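Local coordinates for member of DUF4221 family (Bacteroides vulgatus, PDB 3S9J), which is of unknown function but folds as a six-bladed beta-propeller of the DUF4221 family, at residues I151-P154 with D155-K158; L248-S251 with M252-I255; A257-K260 with L261-P265; Y287-A290 with P291-P295. All coordinates share one frame; numbering follows the deposited sequence. Where two conformers were deposited one is given.

Contact 1 (I151-P154 with D155-K158); sequences ILKP and DMKK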
loop_
_atom_site.group_PDB
_atom_site.type_symbol
_atom_site.label_atom_id
_atom_site.label_comp_id
_atom_site.label_asym_id
_atom_site.label_seq_id
_atom_site.Cartn_x
_atom_site.Cartn_y
_atom_site.Cartn_z
ATOM N N ILE A 151 -15.334 7.075 -0.524
ATOM C CA ILE A 151 -16.767 7.386 -0.528
ATOM C C ILE A 151 -17.087 8.801 -1.068
ATOM O O ILE A 151 -16.295 9.710 -0.931
ATOM C CB ILE A 151 -17.389 7.193 0.881
ATOM C CG1 ILE A 151 -16.722 8.131 1.891
ATOM C CG2 ILE A 151 -17.241 5.728 1.298
ATOM C CD1 ILE A 151 -17.337 8.126 3.282
ATOM N N LEU A 152 -18.257 8.969 -1.670
ATOM C CA LEU A 152 -18.582 10.210 -2.391
ATOM C C LEU A 152 -19.493 11.143 -1.598
ATOM O O LEU A 152 -19.931 12.178 -2.100
ATOM C CB LEU A 152 -19.209 9.885 -3.752
ATOM C CG LEU A 152 -18.257 9.319 -4.824
ATOM C CD1 LEU A 152 -19.032 9.118 -6.142
ATOM C CD2 LEU A 152 -16.985 10.203 -5.014
ATOM N N LYS A 153 -19.778 10.774 -0.361
ATOM C CA LYS A 153 -20.579 11.621 0.502
ATOM C C LYS A 153 -20.241 11.284 1.936
ATOM O O LYS A 153 -19.999 10.123 2.250
ATOM C CB LYS A 153 -22.065 11.438 0.214
ATOM C CG LYS A 153 -22.668 10.104 0.611
ATOM C CD LYS A 153 -24.162 10.163 0.425
ATOM C CE LYS A 153 -24.879 9.024 1.112
ATOM N NZ LYS A 153 -26.283 9.371 1.485
ATOM N N PRO A 154 -20.213 12.304 2.809
ATOM C CA PRO A 154 -19.732 12.111 4.157
ATOM C C PRO A 154 -20.661 11.268 5.061
ATOM O O PRO A 154 -20.163 10.592 5.972
ATOM C CB PRO A 154 -19.623 13.542 4.691
ATOM C CG PRO A 154 -20.683 14.286 3.970
ATOM C CD PRO A 154 -20.752 13.664 2.602
ATOM N N ASP A 155 -21.975 11.314 4.812
ATOM C CA ASP A 155 -22.977 10.678 5.696
ATOM C C ASP A 155 -23.544 9.382 5.100
ATOM O O ASP A 155 -24.698 9.305 4.656
ATOM C CB ASP A 155 -24.117 11.658 6.033
ATOM C CG ASP A 155 -24.847 12.184 4.790
ATOM O OD1 ASP A 155 -24.164 12.464 3.776
ATOM O OD2 ASP A 155 -26.097 12.309 4.840
HETATM N N MSE A 156 -22.714 8.354 5.111
HETATM C CA MSE A 156 -23.061 7.082 4.502
HETATM C C MSE A 156 -24.129 6.378 5.308
HETATM O O MSE A 156 -24.030 6.295 6.537
HETATM C CB MSE A 156 -21.826 6.199 4.384
HETATM C CG MSE A 156 -20.742 6.771 3.472
HETATM SE SE MSE A 156 -21.219 6.627 1.594
HETATM C CE MSE A 156 -21.075 4.697 1.399
ATOM N N LYS A 157 -25.142 5.876 4.605
ATOM C CA LYS A 157 -26.124 4.972 5.183
ATOM C C LYS A 157 -25.778 3.544 4.771
ATOM O O LYS A 157 -25.032 3.345 3.821
ATOM C CB LYS A 157 -27.538 5.339 4.710
ATOM C CG LYS A 157 -27.888 6.844 4.832
ATOM C CD LYS A 157 -27.913 7.332 6.287
ATOM C CE LYS A 157 -27.823 8.860 6.382
ATOM N NZ LYS A 157 -27.433 9.327 7.747
ATOM N N LYS A 158 -26.312 2.557 5.489
ATOM C CA LYS A 158 -26.062 1.135 5.197
ATOM C C LYS A 158 -26.241 0.815 3.711
ATOM O O LYS A 158 -25.463 0.046 3.130
ATOM C CB LYS A 158 -26.985 0.235 6.046
ATOM C CG LYS A 158 -27.356 -1.110 5.408
#
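Ile151 meets Met156, built as selenomethionine, where the loop joining strands 144-148 and 165-171 of one propeller blade doubles back on itself. CD1 of Ile151 lies 3.7 Å from CG of Met156, and CG2 of Ile151 comes to 4.0 Å from CE of Met156. The Met156 chain is bent at both chi2 (-74°) and chi3 (-70°), which curls SE and CE back alongside Ile151 and turns the selenium to the aliphatic part of Lys153, 3.9 Å from CG of that residue. Lys153 also contributes its backbone, with O 3.6 Å from CG of Met156. No hydrogen bond joins 151-154 to 155-158; side-chain packing carries the contact. Ile195 of strand 195-197 packs against both Ile151 and Met156, and the latter is buried.

The outer side is polar. Lys153 reaches out in an extended chain, crossing Asp155 at about a right angle, and makes its salt bridge with Asp160, whose OD2 also takes the backbone N-H of Lys157. Asp155 adds opposite charge nearby without bridging: its OD1 stays 4.4 Å from NZ of Lys153.

Contact 2 (L248-S251 with M252-I255); sequences LGNS and MEGI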
loop_
_atom_site.group_PDB
_atom_site.type_symbol
_atom_site.label_atom_id
_atom_site.label_comp_id
_atom_site.label_asym_id
_atom_site.label_seq_id
_atom_site.Cartn_x
_atom_site.Cartn_y
_atom_site.Cartn_z
ATOM N N LEU A 248 -16.574 1.781 11.961
ATOM C CA LEU A 248 -16.309 3.121 11.482
ATOM C C LEU A 248 -16.058 4.063 12.663
ATOM O O LEU A 248 -16.696 3.948 13.697
ATOM C CB LEU A 248 -17.478 3.620 10.647
ATOM C CG LEU A 248 -17.783 2.827 9.363
ATOM C CD1 LEU A 248 -19.027 3.400 8.690
ATOM C CD2 LEU A 248 -16.596 2.855 8.375
ATOM N N GLY A 249 -15.154 5.007 12.470
ATOM C CA GLY A 249 -14.949 6.077 13.426
ATOM C C GLY A 249 -15.922 7.218 13.191
ATOM O O GLY A 249 -16.266 7.538 12.053
ATOM N N ASN A 250 -16.357 7.818 14.284
ATOM C CA ASN A 250 -17.223 8.982 14.276
ATOM C C ASN A 250 -16.388 10.261 14.408
ATOM O O ASN A 250 -15.702 10.439 15.409
ATOM C CB ASN A 250 -18.196 8.870 15.429
ATOM C CG ASN A 250 -19.166 10.028 15.491
ATOM O OD1 ASN A 250 -19.080 10.976 14.708
ATOM N ND2 ASN A 250 -20.090 9.959 16.436
ATOM N N SER A 251 -16.428 11.142 13.409
ATOM C CA SER A 251 -15.653 12.397 13.460
ATOM C C SER A 251 -15.974 13.260 14.687
ATOM O O SER A 251 -15.081 13.906 15.226
ATOM C CB SER A 251 -15.852 13.234 12.178
ATOM O OG SER A 251 -15.147 12.649 11.099
HETATM N N MSE A 252 -17.221 13.259 15.139
HETATM C CA MSE A 252 -17.669 14.049 16.298
HETATM C C MSE A 252 -17.020 13.615 17.615
HETATM O O MSE A 252 -17.075 14.334 18.605
HETATM C CB MSE A 252 -19.201 13.969 16.450
HETATM C CG MSE A 252 -19.956 15.145 15.830
HETATM SE SE MSE A 252 -21.884 14.886 15.841
HETATM C CE MSE A 252 -22.066 13.857 17.497
ATOM N N GLU A 253 -16.456 12.403 17.642
ATOM C CA GLU A 253 -15.741 11.901 18.829
ATOM C C GLU A 253 -14.376 12.574 18.944
ATOM O O GLU A 253 -13.751 12.518 20.001
ATOM C CB GLU A 253 -15.526 10.380 18.801
ATOM C CG GLU A 253 -16.751 9.557 19.114
ATOM C CD GLU A 253 -16.470 8.046 19.222
ATOM O OE1 GLU A 253 -15.283 7.622 19.263
ATOM O OE2 GLU A 253 -17.464 7.279 19.277
ATOM N N GLY A 254 -13.914 13.196 17.865
ATOM C CA GLY A 254 -12.667 13.936 17.902
ATOM C C GLY A 254 -11.455 13.033 17.833
ATOM O O GLY A 254 -11.424 12.080 17.046
ATOM N N ILE A 255 -10.434 13.351 18.626
ATOM C CA ILE A 255 -9.168 12.665 18.519
ATOM C C ILE A 255 -9.289 11.175 18.958
ATOM O O ILE A 255 -8.550 10.345 18.465
ATOM C CB ILE A 255 -8.044 13.393 19.318
ATOM C CG1 ILE A 255 -6.673 12.928 18.866
ATOM C CG2 ILE A 255 -8.233 13.250 20.856
ATOM C CD1 ILE A 255 -6.311 13.224 17.418
HETATM O O HOH W 1 -15.178 6.448 16.702
HETATM O O HOH W 2 -12.060 12.714 14.572
#
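Asn250 bends its amide over the start of the next turn and accepts the backbone N-H of Met252, an Asx turn that carries the chain from the short strand 249-250 into a single turn of 3-10 helix. The oxygen does the work: OD1 of Asn250 lies 3.0 Å from N of Met252, with the hydrogen pointing at it at 147°. The donor, N of Met252, sits above the plane of the Asn250 side-chain carbonyl, off its lone pairs. With CG opposite the backbone N (chi1 -179°), the amide lies beside the carbonyl carbon, where OD1 can face N of Met252.

Two backbone bonds make the 3-10 turn itself. N of Glu253 reaches O of Asn250 at 3.1 Å, and N of Gly254 reaches O of Ser251 at 3.0 Å. Gly254 then turns the chain with a positive phi of 78°, a conformation that a residue without a side chain adopts readily.

Van der Waals touches are few. CB of Met252 approaches OD1 of Asn250 to 3.5 Å, and the carbon-carbon touch is CG of Glu253 to CB of Asn250, 4.0 Å. The polar end of Glu253 is engaged by Lys260, farther along the chain. On the strand side, Gly249 and Ser251 are tied by backbone bonds to the neighbouring 194-197 region.

Two waters add further bridges. One molecule accepts the N-H of Asn250 and donates weakly to OE1 of Glu253; another donates to O of Gly254 at 2.6 Å and, weakly, to O of Ser251.

Contact 3 (A257-K260 with L261-P265); sequences AIIK and LNENP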
loop_
_atom_site.group_PDB
_atom_site.type_symbol
_atom_site.label_atom_id
_atom_site.label_comp_id
_atom_site.label_asym_id
_atom_site.label_seq_id
_atom_site.Cartn_x
_atom_site.Cartn_y
_atom_site.Cartn_z
ATOM N N ALA A 257 -11.567 9.049 18.225
ATOM C CA ALA A 257 -11.877 8.229 17.045
ATOM C C ALA A 257 -10.623 7.826 16.269
ATOM O O ALA A 257 -10.505 6.690 15.795
ATOM C CB ALA A 257 -12.865 8.950 16.134
ATOM N N ILE A 258 -9.671 8.754 16.146
ATOM C CA ILE A 258 -8.427 8.538 15.463
ATOM C C ILE A 258 -7.528 7.587 16.293
ATOM O O ILE A 258 -6.891 6.691 15.744
ATOM C CB ILE A 258 -7.670 9.893 15.255
ATOM C CG1 ILE A 258 -8.530 10.885 14.428
ATOM C CG2 ILE A 258 -6.315 9.700 14.637
ATOM C CD1 ILE A 258 -9.245 10.266 13.281
ATOM N N ILE A 259 -7.503 7.812 17.601
ATOM C CA ILE A 259 -6.668 6.996 18.494
ATOM C C ILE A 259 -7.117 5.514 18.439
ATOM O O ILE A 259 -6.277 4.624 18.308
ATOM C CB ILE A 259 -6.706 7.533 19.913
ATOM C CG1 ILE A 259 -5.903 8.852 19.988
ATOM C CG2 ILE A 259 -6.065 6.507 20.901
ATOM C CD1 ILE A 259 -6.164 9.661 21.249
ATOM N N LYS A 260 -8.418 5.306 18.479
ATOM C CA LYS A 260 -8.985 3.950 18.488
ATOM C C LYS A 260 -8.584 3.215 17.232
ATOM O O LYS A 260 -8.131 2.068 17.287
ATOM C CB LYS A 260 -10.491 3.979 18.672
ATOM C CG LYS A 260 -10.906 4.231 20.115
ATOM C CD LYS A 260 -12.376 4.039 20.349
ATOM C CE LYS A 260 -13.210 5.158 19.746
ATOM N NZ LYS A 260 -14.582 5.239 20.370
ATOM N N LEU A 261 -8.700 3.881 16.081
ATOM C CA LEU A 261 -8.268 3.250 14.846
ATOM C C LEU A 261 -6.794 2.939 14.797
ATOM O O LEU A 261 -6.393 1.914 14.258
ATOM C CB LEU A 261 -8.649 4.091 13.630
ATOM C CG LEU A 261 -10.130 4.087 13.289
ATOM C CD1 LEU A 261 -10.474 5.289 12.358
ATOM C CD2 LEU A 261 -10.521 2.773 12.632
ATOM N N ASN A 262 -5.962 3.810 15.353
ATOM C CA ASN A 262 -4.541 3.671 15.382
ATOM C C ASN A 262 -4.072 2.460 16.231
ATOM O O ASN A 262 -3.138 1.721 15.901
ATOM C CB ASN A 262 -3.987 4.944 16.032
ATOM C CG ASN A 262 -2.573 5.158 15.688
ATOM O OD1 ASN A 262 -2.090 4.490 14.808
ATOM N ND2 ASN A 262 -1.884 6.082 16.375
ATOM N N GLU A 263 -4.720 2.340 17.389
ATOM C CA GLU A 263 -4.261 1.407 18.438
ATOM C C GLU A 263 -4.919 0.014 18.380
ATOM O O GLU A 263 -4.275 -0.988 18.703
ATOM C CB GLU A 263 -4.451 2.031 19.839
ATOM C CG GLU A 263 -5.903 2.037 20.354
ATOM C CD GLU A 263 -6.185 2.901 21.586
ATOM O OE1 GLU A 263 -5.251 3.455 22.247
ATOM O OE2 GLU A 263 -7.397 2.974 21.963
ATOM N N ASN A 264 -6.173 -0.046 17.952
ATOM C CA ASN A 264 -6.925 -1.315 17.923
ATOM C C ASN A 264 -6.324 -2.297 16.917
ATOM O O ASN A 264 -5.644 -1.887 15.934
ATOM C CB ASN A 264 -8.384 -1.046 17.615
ATOM C CG ASN A 264 -9.177 -0.562 18.846
ATOM O OD1 ASN A 264 -8.734 -0.707 19.963
ATOM N ND2 ASN A 264 -10.359 -0.005 18.612
ATOM N N PRO A 265 -6.541 -3.604 17.137
ATOM C CA PRO A 265 -6.070 -4.555 16.132
ATOM C C PRO A 265 -6.761 -4.366 14.786
ATOM O O PRO A 265 -7.916 -3.952 14.735
ATOM C CB PRO A 265 -6.434 -5.934 16.750
ATOM C CG PRO A 265 -7.568 -5.629 17.658
ATOM C CD PRO A 265 -7.292 -4.270 18.223
#
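Glu263 folds back over Ile259 one helical turn earlier, and this is the tight side of helix 255-263. OE1 of Glu263 comes to 3.4 Å from CG2 of Ile259, while CG of Glu263 lies 3.3 Å from the backbone O of the same isoleucine. The carboxylate gets there because CG stands between the backbone N and the carbonyl carbon (chi1 76°) and the chain beyond runs straight. Beneath it, N of Glu263 bonds O of Ile259 at 2.9 Å, nearly in line with the C=O bond. OE1 also receives the N-H of Leu289 from the neighbouring loop, and OE2 has a long, weak ion pair with Lys288. With an alanine here, the amide of Leu289 would probably lose its acceptor and Lys288 its weak counter-charge, leaving CG2 of Ile259 with less cover. Asn264 is also close in: its CB lies 3.1 Å from O of Lys260, and its N bonds that same oxygen at 3.0 Å.

The other side is looser. Lys260 is partly exposed, and its chain bends at chi3 toward its salt-bridge mate Glu253. The backbone bond of Leu261 is weaker, its N 3.4 Å from O of Ala257.

NZ of Lys302 donates to O of Asn262 and O of Asn264 and, weakly, to O of Glu263, just where the helix ends; a positive charge at these carbonyls probably complements the partial negative charge there.

Contact 4 (Y287-A290 with P291-P295); sequences YKLA and PNESP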
loop_
_atom_site.group_PDB
_atom_site.type_symbol
_atom_site.label_atom_id
_atom_site.label_comp_id
_atom_site.label_asym_id
_atom_site.label_seq_id
_atom_site.Cartn_x
_atom_site.Cartn_y
_atom_site.Cartn_z
ATOM N N TYR A 287 -3.076 -2.761 20.894
ATOM C CA TYR A 287 -2.211 -1.811 21.564
ATOM C C TYR A 287 -3.062 -0.737 22.211
ATOM O O TYR A 287 -4.249 -0.549 21.866
ATOM C CB TYR A 287 -1.342 -1.179 20.472
ATOM C CG TYR A 287 -0.085 -0.453 20.895
ATOM C CD1 TYR A 287 1.087 -1.128 21.045
ATOM C CD2 TYR A 287 -0.089 0.924 21.081
ATOM C CE1 TYR A 287 2.256 -0.468 21.411
ATOM C CE2 TYR A 287 1.063 1.600 21.432
ATOM C CZ TYR A 287 2.238 0.893 21.576
ATOM O OH TYR A 287 3.412 1.524 21.905
ATOM N N LYS A 288 -2.465 -0.023 23.148
ATOM C CA LYS A 288 -3.079 1.140 23.742
ATOM C C LYS A 288 -2.088 2.295 23.629
ATOM O O LYS A 288 -1.028 2.250 24.229
ATOM C CB LYS A 288 -3.436 0.901 25.197
ATOM C CG LYS A 288 -4.552 1.720 25.676
ATOM C CD LYS A 288 -5.930 1.187 25.125
ATOM C CE LYS A 288 -7.056 2.108 25.565
ATOM N NZ LYS A 288 -8.421 1.711 25.103
ATOM N N LEU A 289 -2.475 3.315 22.871
ATOM C CA LEU A 289 -1.631 4.509 22.638
ATOM C C LEU A 289 -1.308 5.204 23.939
ATOM O O LEU A 289 -2.204 5.630 24.658
ATOM C CB LEU A 289 -2.344 5.504 21.701
ATOM C CG LEU A 289 -1.518 6.639 21.065
ATOM C CD1 LEU A 289 -0.849 6.125 19.818
ATOM C CD2 LEU A 289 -2.477 7.776 20.753
ATOM N N ALA A 290 -0.018 5.329 24.251
ATOM C CA ALA A 290 0.420 5.980 25.479
ATOM C C ALA A 290 0.408 7.513 25.300
ATOM O O ALA A 290 0.475 8.008 24.171
ATOM C CB ALA A 290 1.838 5.489 25.883
ATOM N N PRO A 291 0.306 8.253 26.409
ATOM C CA PRO A 291 0.210 9.715 26.323
ATOM C C PRO A 291 1.280 10.345 25.425
ATOM O O PRO A 291 0.991 11.204 24.599
ATOM C CB PRO A 291 0.373 10.144 27.774
ATOM C CG PRO A 291 -0.291 9.074 28.548
ATOM C CD PRO A 291 -0.041 7.777 27.762
ATOM N N ASN A 292 2.496 9.878 25.525
ATOM C CA ASN A 292 3.558 10.564 24.756
ATOM C C ASN A 292 3.602 10.145 23.280
ATOM O O ASN A 292 4.417 10.653 22.503
ATOM C CB ASN A 292 4.903 10.347 25.448
ATOM C CG ASN A 292 4.912 10.859 26.894
ATOM O OD1 ASN A 292 4.193 11.812 27.238
ATOM N ND2 ASN A 292 5.706 10.210 27.751
ATOM N N GLU A 293 2.718 9.227 22.872
ATOM C CA GLU A 293 2.687 8.763 21.473
ATOM C C GLU A 293 1.738 9.548 20.585
ATOM O O GLU A 293 0.647 9.865 20.968
ATOM C CB GLU A 293 2.338 7.258 21.431
ATOM C CG GLU A 293 3.342 6.406 22.127
ATOM C CD GLU A 293 3.013 4.947 22.113
ATOM O OE1 GLU A 293 1.875 4.585 22.409
ATOM O OE2 GLU A 293 3.886 4.153 21.797
ATOM N N SER A 294 2.125 9.807 19.327
ATOM C CA SER A 294 1.224 10.491 18.410
ATOM C C SER A 294 -0.023 9.698 18.050
ATOM O O SER A 294 0.075 8.526 17.684
ATOM C CB SER A 294 1.957 10.831 17.086
ATOM O OG SER A 294 0.986 11.187 16.128
ATOM N N PRO A 295 -1.196 10.338 18.044
ATOM C CA PRO A 295 -2.423 9.709 17.622
ATOM C C PRO A 295 -2.510 9.416 16.135
ATOM O O PRO A 295 -3.337 8.612 15.725
ATOM C CB PRO A 295 -3.503 10.721 18.001
ATOM C CG PRO A 295 -2.787 11.941 18.440
ATOM C CD PRO A 295 -1.373 11.743 18.453
HETATM O O HOH W 3 -1.092 10.011 22.768
#
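Tyr287 points its hydroxyl at the carboxylate of Glu293, donating a hydrogen bond to OE2 of Glu293, 2.7 Å from OH of Tyr287. The two side chains come from opposite directions and meet almost flat, ring and carboxylate planes 28° apart, with the carboxylate at the edge of the ring. The bond uses the syn lone pair of OE2, and it brings the other oxygen of Glu293, OE1, to 3.2 Å from CE2 of Tyr287. The ring is delivered there by a first torsion that places CG opposite the backbone N (chi1 -163°). Glu293, by contrast, keeps CG beside its own N and stretches out beyond it.

OE1 of Glu293 has its own donor, the backbone N-H of Ala290, at 2.7 Å and close to straight (171°), arriving on the anti side and tilted out of the carboxylate plane. The carboxylate of Glu293, the last residue of a type I beta turn, thus reaches back to Ala290, the first; N of Glu293 closes the turn on O of Ala290 at 2.9 Å. The turn lies in the loop between strands 278-284 and 304-309 of a propeller blade. An alanine at Glu293 would probably leave the hydroxyl of Tyr287 and the N-H of Ala290 without their shared acceptor.

In one of its two deposited conformers, Leu289 runs past Glu293 in the opposite direction, with CD2 4.2 Å from CB of Pro295; the second conformer makes this contact less certain.

In the fold
The four contacts follow one another along the chain. Contact 1 lies in the loop after the second strand of the blade 139-183, and contact 4 occupies the equivalent loop of the blade 266-321, their centres about 29 Å apart. Between them come contact 2, on strand 249-250, and contact 3, on helix 255-263, both in the segment joining two blades. Contacts 1 and 2, centres about 15 Å apart, do not touch, yet both adjoin strand 195-197. Contacts 2, 3 and 4 form a continuous patch: Glu253 of contact 2 bridges to Lys260 of contact 3, Glu263 of contact 3 reaches Leu289 of contact 4, and Ile255 packs on Pro295. The only alpha-helix of the chain is thus tied to the loops on its flanks.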